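Side-chain contacts in arginase 1, mitochondrial (Arabidopsis thaliana, PDB 6VSU), which hydrolyses L-arginine to urea and L-ornithine with two manganese ions per subunit, and also splits agmatine into putrescine and urea: residues Gly138-Ser143 against His162-Pro167; Glu218-Arg223 against Arg229-Asn234; Thr81-Glu86 against Ile277-Gln282; Lys28-Leu33 against Val92-Gly97. All coordinates share one frame; numbering follows the deposited sequence.

Interaction 1. Residues Gly138-Ser143 against His162-Pro167; sequences GDHSIS and HLDAHP. With MN (manganese (II) ion), chain B; MN (manganese (II) ion), chain C; ORN (L-ornithine), chain D.
H140 and D164 meet at a manganese ion rather than with each other. H140 ND1 binds it at 2.3 Å and D164 OD2 at 2.2 Å; the two ligand atoms are neighbours through the metal, H140 ND1 lying 3.1 Å from D164 OD2 with no hydrogen bond between them. OD2 arrives at the edge of the H140 ring, near its plane, with the imidazole and carboxylate planes 8° apart. D164 bridges the two manganese ions: its CG is anti to the backbone N (chi1 -163°), and OD1 binds the second manganese, which also takes H166 ND1 at 2.2 Å. A water bridges both ions, and L-ornithine, the reaction product, is caught in the pocket beside them. This binuclear manganese cluster is the hallmark of the arginase family.

Second-shell contacts hold the carboxylate in place. H162 NE2 donates to D164 OD2 at 3.0 Å, on the anti side and tilted from the ring plane, while H166 N closes an Asx turn on D164 OD1. With CG anti to its N, H162 brings NE2 to 3.3 Å from H140 CE1; the two rings are steeply inclined, planes at 82°. H166 lays one face under CD of the ornithine and the other against the A165 methyl. D168, D249 and D251 complete the metal sites.

Everything touching is buried. The far nitrogen of H140 bonds to S247 OG and that of H162 to Q198 NE2. The 138-143 loop joins strand 131-136 to helix 143-154. Segment 162-167 runs off the end of strand 158-163, with strands 193-201, 244-249 and 285-291 packed around them.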
# COMPACT_ATOMS: atom_id res chain seq x y z
N GLY E 138 -14.79 13.65 11.94
CA GLY E 138 -14.88 13.80 13.39
C GLY E 138 -15.24 12.48 14.06
O GLY E 138 -15.91 11.60 13.43
N ASP E 139 -14.78 12.27 15.29
CA ASP E 139 -15.10 11.06 16.08
C ASP E 139 -16.54 11.16 16.62
O ASP E 139 -17.17 12.22 16.51
CB ASP E 139 -14.01 10.82 17.12
CG ASP E 139 -14.02 11.73 18.35
OD1 ASP E 139 -15.13 12.02 18.91
OD2 ASP E 139 -12.87 12.11 18.79
N HIS E 140 -17.07 10.09 17.19
CA HIS E 140 -18.51 9.99 17.56
C HIS E 140 -18.84 10.90 18.76
O HIS E 140 -19.99 11.03 19.06
CB HIS E 140 -18.89 8.51 17.82
CG HIS E 140 -20.20 8.19 17.22
ND1 HIS E 140 -20.50 6.97 16.71
CD2 HIS E 140 -21.24 9.00 16.96
CE1 HIS E 140 -21.69 7.02 16.19
NE2 HIS E 140 -22.16 8.23 16.36
N SER E 141 -17.88 11.57 19.40
CA SER E 141 -18.18 12.46 20.54
C SER E 141 -19.09 13.59 20.08
O SER E 141 -19.86 14.12 20.92
CB SER E 141 -16.97 12.97 21.25
OG SER E 141 -16.22 13.82 20.43
N ILE E 142 -19.02 13.95 18.81
CA ILE E 142 -19.69 15.17 18.33
C ILE E 142 -21.22 14.94 18.25
O ILE E 142 -21.97 15.94 18.27
CB ILE E 142 -19.09 15.57 16.99
CG1 ILE E 142 -19.59 14.65 15.89
CG2 ILE E 142 -17.56 15.63 17.12
CD1 ILE E 142 -19.09 15.02 14.55
N SER E 143 -21.66 13.70 18.20
CA SER E 143 -23.09 13.39 18.12
C SER E 143 -23.82 13.99 19.32
O SER E 143 -24.94 14.45 19.14
CB SER E 143 -23.27 11.92 18.01
OG SER E 143 -22.96 11.49 16.70
N HIS E 162 -29.15 5.04 15.12
CA HIS E 162 -27.72 4.96 15.44
C HIS E 162 -27.17 3.71 14.77
O HIS E 162 -27.48 2.63 15.19
CB HIS E 162 -27.53 5.03 16.96
CG HIS E 162 -26.11 4.94 17.38
ND1 HIS E 162 -25.75 4.39 18.57
CD2 HIS E 162 -24.97 5.25 16.72
CE1 HIS E 162 -24.43 4.37 18.64
NE2 HIS E 162 -23.92 4.91 17.52
N LEU E 163 -26.45 3.87 13.67
CA LEU E 163 -25.83 2.74 12.93
C LEU E 163 -24.36 2.67 13.35
O LEU E 163 -23.61 3.65 13.14
CB LEU E 163 -25.98 3.00 11.42
CG LEU E 163 -27.37 2.73 10.87
CD1 LEU E 163 -27.56 3.42 9.53
CD2 LEU E 163 -27.51 1.26 10.70
N ASP E 164 -23.96 1.56 13.97
CA ASP E 164 -22.62 1.48 14.57
C ASP E 164 -22.31 0.05 14.97
O ASP E 164 -23.26 -0.67 15.38
CB ASP E 164 -22.64 2.42 15.75
CG ASP E 164 -21.28 2.82 16.27
OD1 ASP E 164 -20.37 1.96 16.26
OD2 ASP E 164 -21.18 3.99 16.70
N ALA E 165 -21.04 -0.34 14.90
CA ALA E 165 -20.57 -1.62 15.49
C ALA E 165 -20.68 -1.58 17.05
O ALA E 165 -20.71 -2.65 17.67
CB ALA E 165 -19.15 -1.92 15.02
N HIS E 166 -20.68 -0.39 17.65
CA HIS E 166 -20.47 -0.09 19.09
C HIS E 166 -21.66 0.69 19.61
O HIS E 166 -22.10 1.60 18.93
CB HIS E 166 -19.19 0.76 19.28
CG HIS E 166 -17.99 0.17 18.61
ND1 HIS E 166 -17.57 0.58 17.32
CD2 HIS E 166 -17.18 -0.84 19.01
CE1 HIS E 166 -16.56 -0.17 16.99
NE2 HIS E 166 -16.29 -1.04 18.01
N PRO E 167 -22.19 0.44 20.82
CA PRO E 167 -23.32 1.24 21.34
C PRO E 167 -22.95 2.64 21.85
O PRO E 167 -23.81 3.43 22.02
CB PRO E 167 -23.89 0.36 22.46
CG PRO E 167 -22.80 -0.59 22.79
CD PRO E 167 -21.90 -0.76 21.60
MN MN B . -18.23 2.37 16.12
MN MN C . -19.45 5.06 17.47
N ORN D . -12.74 -0.37 22.74
CA ORN D . -13.93 0.51 22.63
CB ORN D . -14.14 0.93 21.17
CG ORN D . -15.00 2.16 20.99
CD ORN D . -15.16 2.54 19.53
NE ORN D . -16.29 3.42 19.23
C ORN D . -15.18 -0.21 23.15
O ORN D . -15.01 -1.18 23.89
OXT ORN D . -16.27 0.23 22.80
O HOH W 1 -18.31 3.35 18.04
O HOH W 2 -17.43 5.60 18.70

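Interaction 2. Residues Glu218-Arg223 against Arg229-Asn234; sequences EQYEMR and RPMLEN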
# COMPACT_ATOMS: atom_id res chain seq x y z
N GLU E 218 -33.09 0.44 22.22
CA GLU E 218 -33.39 -0.75 21.38
C GLU E 218 -32.13 -1.15 20.61
O GLU E 218 -31.75 -0.40 19.69
CB GLU E 218 -34.54 -0.40 20.47
CG GLU E 218 -35.80 -0.10 21.26
CD GLU E 218 -36.85 0.61 20.42
OE1 GLU E 218 -37.21 -0.01 19.36
OE2 GLU E 218 -37.23 1.80 20.78
N GLN E 219 -31.46 -2.23 21.02
CA GLN E 219 -30.13 -2.61 20.52
C GLN E 219 -30.32 -3.78 19.55
O GLN E 219 -30.76 -4.82 20.00
CB GLN E 219 -29.17 -2.98 21.65
CG GLN E 219 -28.71 -1.73 22.39
CD GLN E 219 -27.77 -1.95 23.55
OE1 GLN E 219 -27.84 -2.99 24.21
NE2 GLN E 219 -26.93 -0.96 23.84
N TYR E 220 -29.98 -3.63 18.28
CA TYR E 220 -30.02 -4.73 17.29
C TYR E 220 -28.57 -5.17 17.08
O TYR E 220 -27.79 -4.38 16.61
CB TYR E 220 -30.77 -4.30 16.02
CG TYR E 220 -32.21 -4.01 16.28
CD1 TYR E 220 -33.13 -5.04 16.27
CD2 TYR E 220 -32.65 -2.77 16.70
CE1 TYR E 220 -34.45 -4.84 16.63
CE2 TYR E 220 -33.98 -2.54 17.00
CZ TYR E 220 -34.89 -3.57 16.96
OH TYR E 220 -36.21 -3.41 17.29
N GLU E 221 -28.25 -6.38 17.47
CA GLU E 221 -26.93 -7.01 17.28
C GLU E 221 -26.88 -7.83 15.98
O GLU E 221 -27.88 -8.40 15.60
CB GLU E 221 -26.64 -7.89 18.48
CG GLU E 221 -26.55 -7.09 19.77
CD GLU E 221 -26.21 -7.95 20.97
OE1 GLU E 221 -25.18 -8.65 20.96
OE2 GLU E 221 -26.99 -7.97 21.90
N MET E 222 -25.73 -7.81 15.30
CA MET E 222 -25.56 -8.51 14.01
C MET E 222 -25.79 -10.02 14.16
O MET E 222 -26.21 -10.62 13.20
CB MET E 222 -24.18 -8.23 13.40
CG MET E 222 -24.04 -6.83 12.91
SD MET E 222 -25.16 -6.39 11.60
CE MET E 222 -24.86 -7.73 10.43
N ARG E 223 -25.55 -10.60 15.32
CA ARG E 223 -25.88 -12.02 15.54
C ARG E 223 -27.37 -12.34 15.33
O ARG E 223 -27.65 -13.52 15.29
CB ARG E 223 -25.41 -12.47 16.92
CG ARG E 223 -26.00 -11.72 18.10
CD ARG E 223 -25.26 -12.07 19.38
NE ARG E 223 -25.79 -11.29 20.48
CZ ARG E 223 -26.89 -11.62 21.20
NH1 ARG E 223 -27.56 -12.72 20.91
NH2 ARG E 223 -27.38 -10.82 22.15
N ARG E 229 -33.71 -8.38 9.81
CA ARG E 229 -33.51 -7.64 8.53
C ARG E 229 -34.84 -7.07 8.03
O ARG E 229 -34.95 -5.87 7.78
CB ARG E 229 -32.84 -8.50 7.44
CG ARG E 229 -32.70 -7.77 6.10
CD ARG E 229 -32.37 -8.66 4.93
NE ARG E 229 -30.95 -9.03 4.89
CZ ARG E 229 -29.94 -8.28 4.39
NH1 ARG E 229 -30.13 -7.05 3.92
NH2 ARG E 229 -28.71 -8.77 4.35
N PRO E 230 -35.91 -7.88 7.89
CA PRO E 230 -37.18 -7.36 7.36
C PRO E 230 -37.69 -6.15 8.16
O PRO E 230 -38.17 -5.23 7.61
CB PRO E 230 -38.15 -8.54 7.49
CG PRO E 230 -37.27 -9.78 7.60
CD PRO E 230 -35.98 -9.31 8.24
N MET E 231 -37.62 -6.22 9.48
CA MET E 231 -38.04 -5.13 10.38
C MET E 231 -37.15 -3.90 10.15
O MET E 231 -37.66 -2.76 10.00
CB MET E 231 -37.93 -5.67 11.80
CG MET E 231 -38.33 -4.73 12.88
SD MET E 231 -36.97 -3.73 13.59
CE MET E 231 -38.07 -2.68 14.55
N LEU E 232 -35.83 -4.10 10.10
CA LEU E 232 -34.84 -3.01 9.96
C LEU E 232 -34.93 -2.35 8.57
O LEU E 232 -34.59 -1.16 8.48
CB LEU E 232 -33.45 -3.58 10.20
CG LEU E 232 -33.18 -4.05 11.63
CD1 LEU E 232 -31.81 -4.71 11.71
CD2 LEU E 232 -33.31 -2.92 12.64
N GLU E 233 -35.37 -3.08 7.55
CA GLU E 233 -35.57 -2.55 6.16
C GLU E 233 -36.98 -2.02 5.97
O GLU E 233 -37.34 -1.79 4.85
CB GLU E 233 -35.28 -3.60 5.09
CG GLU E 233 -33.76 -3.89 5.02
CD GLU E 233 -33.31 -4.89 3.97
OE1 GLU E 233 -34.19 -5.48 3.28
OE2 GLU E 233 -32.09 -5.05 3.85
N ASN E 234 -37.71 -1.81 7.05
CA ASN E 234 -39.06 -1.20 7.01
C ASN E 234 -39.30 -0.37 8.27
O ASN E 234 -40.40 -0.44 8.80
CB ASN E 234 -40.09 -2.31 6.87
CG ASN E 234 -40.87 -2.16 5.60
OD1 ASN E 234 -41.81 -1.32 5.56
ND2 ASN E 234 -40.46 -2.92 4.57
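Y220 carries its CG anti to the carbonyl carbon (chi1 -64°), which turns the ring off strand 218-221 toward helix 225-232, and M231 has CG anti to the backbone N (chi1 -179°) before its chain bends at chi2 to bring the thioether to the phenol end of that ring. The pairing is an aromatic side chain of an outermost strand of the parallel sheet packed on the helix that follows it in sequence, within the alpha/beta fold of the arginases.

L232 supplies the buried half. Its CD2 methyl sits over one face of the Y220 ring, 4.1 Å from the centroid and 15° off the normal, a CH-pi contact displaced toward the CG side. On the inner side of the helix, L232 also packs on F225 and on V199 of strand 193-201. M231, exposed to solvent, crosses the tyrosine at about a right angle; its SD makes an oblique Met-aromatic contact 4.6 Å from the centroid. The contact is thus largely apolar, with L232 CD2 over the CG half of one face and the M231 sulfur obliquely above the same side, near CZ and OH. With Y220 cut back to an alanine, L232 CD2 is likely to lose the ring it packs on and the M231 sulfur its aromatic partner.

Polar pairs flank it within each segment. R223 grips E221 side-on through NE and NH2, and E221 also pairs with R209, while R229 NH1 bridges to E233 OE2 at 2.8 Å, close to the helix end. At the outer end of the ring, the M231 CE methyl lies 3.4 Å from Y220 OH.

Interaction 3. Residues Thr81-Glu86 against Ile277-Gln282; sequences TEEGKE and ILHNLQ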
# COMPACT_ATOMS: atom_id res chain seq x y z
N THR E 81 -28.01 11.47 -6.99
CA THR E 81 -28.17 10.40 -5.96
C THR E 81 -28.90 9.21 -6.58
O THR E 81 -29.41 9.35 -7.66
CB THR E 81 -28.89 10.94 -4.72
OG1 THR E 81 -30.27 11.15 -5.02
CG2 THR E 81 -28.29 12.24 -4.25
N GLU E 82 -28.90 8.05 -5.93
CA GLU E 82 -29.52 6.79 -6.47
C GLU E 82 -30.99 7.00 -6.84
O GLU E 82 -31.44 6.43 -7.83
CB GLU E 82 -29.39 5.68 -5.44
CG GLU E 82 -27.97 5.15 -5.27
CD GLU E 82 -27.87 3.73 -4.74
OE1 GLU E 82 -28.95 3.14 -4.46
OE2 GLU E 82 -26.73 3.19 -4.70
N GLU E 83 -31.70 7.79 -6.03
CA GLU E 83 -33.14 8.11 -6.22
C GLU E 83 -33.35 9.20 -7.28
O GLU E 83 -34.49 9.37 -7.68
CB GLU E 83 -33.83 8.42 -4.89
CG GLU E 83 -34.05 7.20 -4.02
CD GLU E 83 -34.29 7.52 -2.56
OE1 GLU E 83 -33.71 8.52 -2.07
OE2 GLU E 83 -35.05 6.78 -1.91
N GLY E 84 -32.32 9.97 -7.64
CA GLY E 84 -32.49 10.91 -8.75
C GLY E 84 -32.39 12.38 -8.33
O GLY E 84 -32.55 13.22 -9.22
N LYS E 85 -31.98 12.69 -7.11
CA LYS E 85 -31.79 14.11 -6.69
C LYS E 85 -30.48 14.65 -7.25
O LYS E 85 -29.53 13.88 -7.39
CB LYS E 85 -31.92 14.25 -5.19
CG LYS E 85 -33.35 13.94 -4.79
CD LYS E 85 -33.82 14.64 -3.61
CE LYS E 85 -35.32 14.59 -3.44
NZ LYS E 85 -35.61 14.81 -2.00
N GLU E 86 -30.49 15.93 -7.58
CA GLU E 86 -29.38 16.65 -8.21
C GLU E 86 -28.65 17.43 -7.11
O GLU E 86 -29.20 18.42 -6.60
CB GLU E 86 -29.94 17.52 -9.33
CG GLU E 86 -28.88 18.35 -10.06
CD GLU E 86 -27.69 17.54 -10.57
OE1 GLU E 86 -27.90 16.72 -11.55
OE2 GLU E 86 -26.61 17.61 -9.89
N ILE E 277 -31.81 0.07 4.52
CA ILE E 277 -32.40 0.67 5.75
C ILE E 277 -32.75 2.16 5.53
O ILE E 277 -33.93 2.57 5.79
CB ILE E 277 -31.42 0.46 6.91
CG1 ILE E 277 -31.19 -1.04 7.16
CG2 ILE E 277 -31.89 1.19 8.14
CD1 ILE E 277 -30.12 -1.31 8.14
N LEU E 278 -31.81 2.97 5.04
CA LEU E 278 -32.05 4.42 4.83
C LEU E 278 -33.15 4.67 3.82
O LEU E 278 -34.04 5.49 4.09
CB LEU E 278 -30.79 5.14 4.39
CG LEU E 278 -29.61 5.03 5.34
CD1 LEU E 278 -28.39 5.79 4.77
CD2 LEU E 278 -29.99 5.57 6.71
N HIS E 279 -33.09 4.04 2.68
CA HIS E 279 -34.06 4.30 1.60
C HIS E 279 -35.46 3.97 2.11
O HIS E 279 -36.41 4.62 1.69
CB HIS E 279 -33.74 3.50 0.32
CG HIS E 279 -32.57 4.04 -0.46
ND1 HIS E 279 -31.94 3.34 -1.46
CD2 HIS E 279 -31.91 5.20 -0.35
CE1 HIS E 279 -30.98 4.07 -1.96
NE2 HIS E 279 -30.94 5.21 -1.29
N ASN E 280 -35.63 2.92 2.93
CA ASN E 280 -37.00 2.42 3.26
C ASN E 280 -37.48 3.05 4.55
O ASN E 280 -38.65 2.87 4.85
CB ASN E 280 -36.99 0.89 3.28
CG ASN E 280 -36.85 0.37 1.87
OD1 ASN E 280 -37.69 0.67 1.04
ND2 ASN E 280 -35.79 -0.34 1.57
N LEU E 281 -36.61 3.72 5.30
CA LEU E 281 -36.99 4.39 6.55
C LEU E 281 -38.06 5.44 6.26
O LEU E 281 -37.85 6.27 5.40
CB LEU E 281 -35.77 4.99 7.22
CG LEU E 281 -36.02 5.95 8.39
CD1 LEU E 281 -36.67 5.19 9.52
CD2 LEU E 281 -34.72 6.56 8.88
N GLN E 282 -39.19 5.38 6.94
CA GLN E 282 -40.16 6.49 6.89
C GLN E 282 -39.80 7.38 8.06
O GLN E 282 -39.85 6.92 9.22
CB GLN E 282 -41.62 6.05 6.95
CG GLN E 282 -42.05 5.12 5.83
CD GLN E 282 -43.44 4.53 6.08
OE1 GLN E 282 -44.40 5.20 6.57
NE2 GLN E 282 -43.53 3.23 5.79
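H279 of helix 271-280 is the hub of this contact, its ring met by two consecutive glutamates, E83 over a face and E82 at an edge, which hold the corner positions of the type I beta turn T81-G84. The turn belongs to the long loop between helix 64-72 and strand 93-98 of the arginase fold, so the contact ties a loop distant in sequence to a surface helix.

The two carboxylates use the imidazole differently. E83, with CG anti to its carbonyl carbon (chi1 -73°) and the chain extended beyond CG, slides past H279 in the opposite direction and lays its carboxylate over one face; the planes are 27° apart, stacked, and OE2 lies 3.8 Å from H279 CD2. E82 crosses H279 at about a right angle and reaches the ring edge, where OE1 lies in the ring plane near CE1, with the two flat groups 57° apart.

The polar bonds of H279 and E82 go to residues outside the two segments. H279 NE2 is hydrogen-bonded to E314 of helix 303-319, and E82 OE2 forms salt bridges with K310 and R272. E83 and E314 might favour a protonated ring, while the charge of E82 is probably taken up in part by K310 and R272. R223 of a neighbouring subunit packs against E83 and H279, so the cluster also lies at a subunit boundary.

G84 N bonds back to T81 O within the turn, and just beyond it K85 N reaches T81 OG1 at 3.1 Å. At the ring edge E82 OE1 lies 3.4 Å from H279 CE1.

Interaction 4. Residues Lys28-Leu33 against Val92-Gly97; sequences KLKGEL and VLTDVG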
# COMPACT_ATOMS: atom_id res chain seq x y z
N LYS E 28 -25.51 32.20 6.24
CA LYS E 28 -26.44 33.24 5.75
C LYS E 28 -26.45 33.24 4.21
O LYS E 28 -27.52 33.28 3.64
CB LYS E 28 -26.06 34.61 6.32
CG LYS E 28 -26.84 35.77 5.70
CD LYS E 28 -26.99 36.97 6.61
CE LYS E 28 -26.94 38.32 5.93
NZ LYS E 28 -27.74 38.40 4.69
N LEU E 29 -25.30 33.16 3.54
CA LEU E 29 -25.23 33.09 2.05
C LEU E 29 -25.93 31.83 1.54
O LEU E 29 -26.57 31.90 0.47
CB LEU E 29 -23.75 33.08 1.64
CG LEU E 29 -22.96 34.33 2.03
CD1 LEU E 29 -21.63 34.36 1.31
CD2 LEU E 29 -23.74 35.58 1.69
N LYS E 30 -25.80 30.69 2.25
CA LYS E 30 -26.36 29.42 1.78
C LYS E 30 -27.88 29.48 1.92
O LYS E 30 -28.54 29.08 0.93
CB LYS E 30 -25.69 28.24 2.48
CG LYS E 30 -24.22 28.00 2.16
CD LYS E 30 -23.77 28.29 0.77
CE LYS E 30 -22.27 28.08 0.67
NZ LYS E 30 -21.82 28.04 -0.74
N GLY E 31 -28.40 30.04 3.02
CA GLY E 31 -29.84 30.19 3.24
C GLY E 31 -30.43 31.10 2.18
O GLY E 31 -31.49 30.78 1.68
N GLU E 32 -29.78 32.22 1.89
CA GLU E 32 -30.25 33.20 0.88
C GLU E 32 -30.25 32.54 -0.50
O GLU E 32 -31.26 32.65 -1.20
CB GLU E 32 -29.40 34.47 0.90
CG GLU E 32 -29.59 35.24 2.18
CD GLU E 32 -28.70 36.46 2.24
OE1 GLU E 32 -28.93 37.29 3.13
OE2 GLU E 32 -27.76 36.56 1.39
N LEU E 33 -29.21 31.82 -0.86
CA LEU E 33 -29.23 31.10 -2.15
C LEU E 33 -30.42 30.14 -2.21
O LEU E 33 -31.19 30.16 -3.20
CB LEU E 33 -27.90 30.38 -2.32
CG LEU E 33 -27.75 29.48 -3.55
CD1 LEU E 33 -28.07 30.21 -4.85
CD2 LEU E 33 -26.30 28.97 -3.59
N VAL E 92 -30.98 20.97 -2.72
CA VAL E 92 -30.66 19.56 -2.35
C VAL E 92 -29.45 19.51 -1.42
O VAL E 92 -29.48 18.78 -0.41
CB VAL E 92 -30.40 18.71 -3.60
CG1 VAL E 92 -29.93 17.32 -3.23
CG2 VAL E 92 -31.65 18.65 -4.46
N LEU E 93 -28.39 20.26 -1.73
CA LEU E 93 -27.15 20.25 -0.90
C LEU E 93 -26.46 21.62 -0.94
O LEU E 93 -26.25 22.18 -2.01
CB LEU E 93 -26.24 19.13 -1.39
CG LEU E 93 -24.98 18.91 -0.54
CD1 LEU E 93 -25.29 18.46 0.88
CD2 LEU E 93 -24.04 17.89 -1.21
N THR E 94 -26.15 22.15 0.22
CA THR E 94 -25.13 23.23 0.37
C THR E 94 -24.14 22.79 1.44
O THR E 94 -24.36 21.76 2.03
CB THR E 94 -25.75 24.60 0.71
OG1 THR E 94 -26.56 24.46 1.87
CG2 THR E 94 -26.55 25.16 -0.43
N ASP E 95 -23.19 23.63 1.75
CA ASP E 95 -22.02 23.28 2.60
C ASP E 95 -21.58 24.57 3.29
O ASP E 95 -21.20 25.50 2.56
CB ASP E 95 -20.91 22.69 1.74
CG ASP E 95 -19.70 22.20 2.52
OD1 ASP E 95 -19.64 22.30 3.78
OD2 ASP E 95 -18.84 21.65 1.84
N VAL E 96 -21.67 24.63 4.60
CA VAL E 96 -21.21 25.81 5.38
C VAL E 96 -19.79 25.57 5.91
O VAL E 96 -19.34 26.37 6.67
CB VAL E 96 -22.18 26.19 6.52
CG1 VAL E 96 -23.61 26.30 6.03
CG2 VAL E 96 -22.11 25.18 7.63
N GLY E 97 -19.09 24.55 5.47
CA GLY E 97 -17.68 24.34 5.84
C GLY E 97 -17.49 23.73 7.22
O GLY E 97 -18.41 23.11 7.78
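Helix segment 28-33 and strand 93-97 run nearly antiparallel, their N-to-C directions 166° apart and their axes 8.6 Å apart at closest approach. K30 and T94 come nearest, with CA atoms separated by 6.5 Å, and on the helix side nearly all of the contact is made by K30.

From that point the lysine, CG anti to its carbonyl carbon (chi1 -67°), bends at chi2 (-35°) and then runs extended across the strand. Its CB and CG each lie 4.0 Å from T94 CB as the two side chains slide past each other in opposite directions, and K30 CG also touches V96 CG1 at 4.3 Å. Farther out, K30 CE rests against the backbone of the strand, 3.4 Å from D95 O. The alkyl part of K30 therefore does the packing, while its NZ goes on to a salt bridge with D106 of a neighbouring subunit. Were K30 a serine, the T94 side chain and D95 O would probably be less covered, and the D106 charge of the neighbouring subunit would lose this lysine.

Away from the lysine, T94 OG1 is hydrogen-bonded to S45, D95 turns from the helix to pair with R69, and D95 OD1 closes an Asx turn on G97 N.

This is structural packing away from the active site: the long helix 7-37 lies alongside 93-98, an outermost strand of the chain's parallel sheet, whose neighbour in the sheet is strand 43-48.

How the interactions relate
Interaction 1 is the buried heart of the set, held together across its segments by metal coordination, with hydrogen bonds inside 162-167 positioning the ligands; the other three are partly buried, about 18 to 20 Å from the centre of the chain. Interactions 1, 2 and 4 all reach the one parallel sheet: 1 at the end of strand 158-163, 2 and 4 at its two outermost strands, their centres about 35 Å apart. Interaction 2 is mainly apolar, 3 sets carboxylates on an imidazole, and 4 rests on a lysine's alkyl chain. Interactions 2 and 3 meet where L232 O packs on I277 CG2, while L163 and L278 join 1 to 3. Interactions 2, 3 and 4 also lie beside neighbouring subunits; interaction 1 does not.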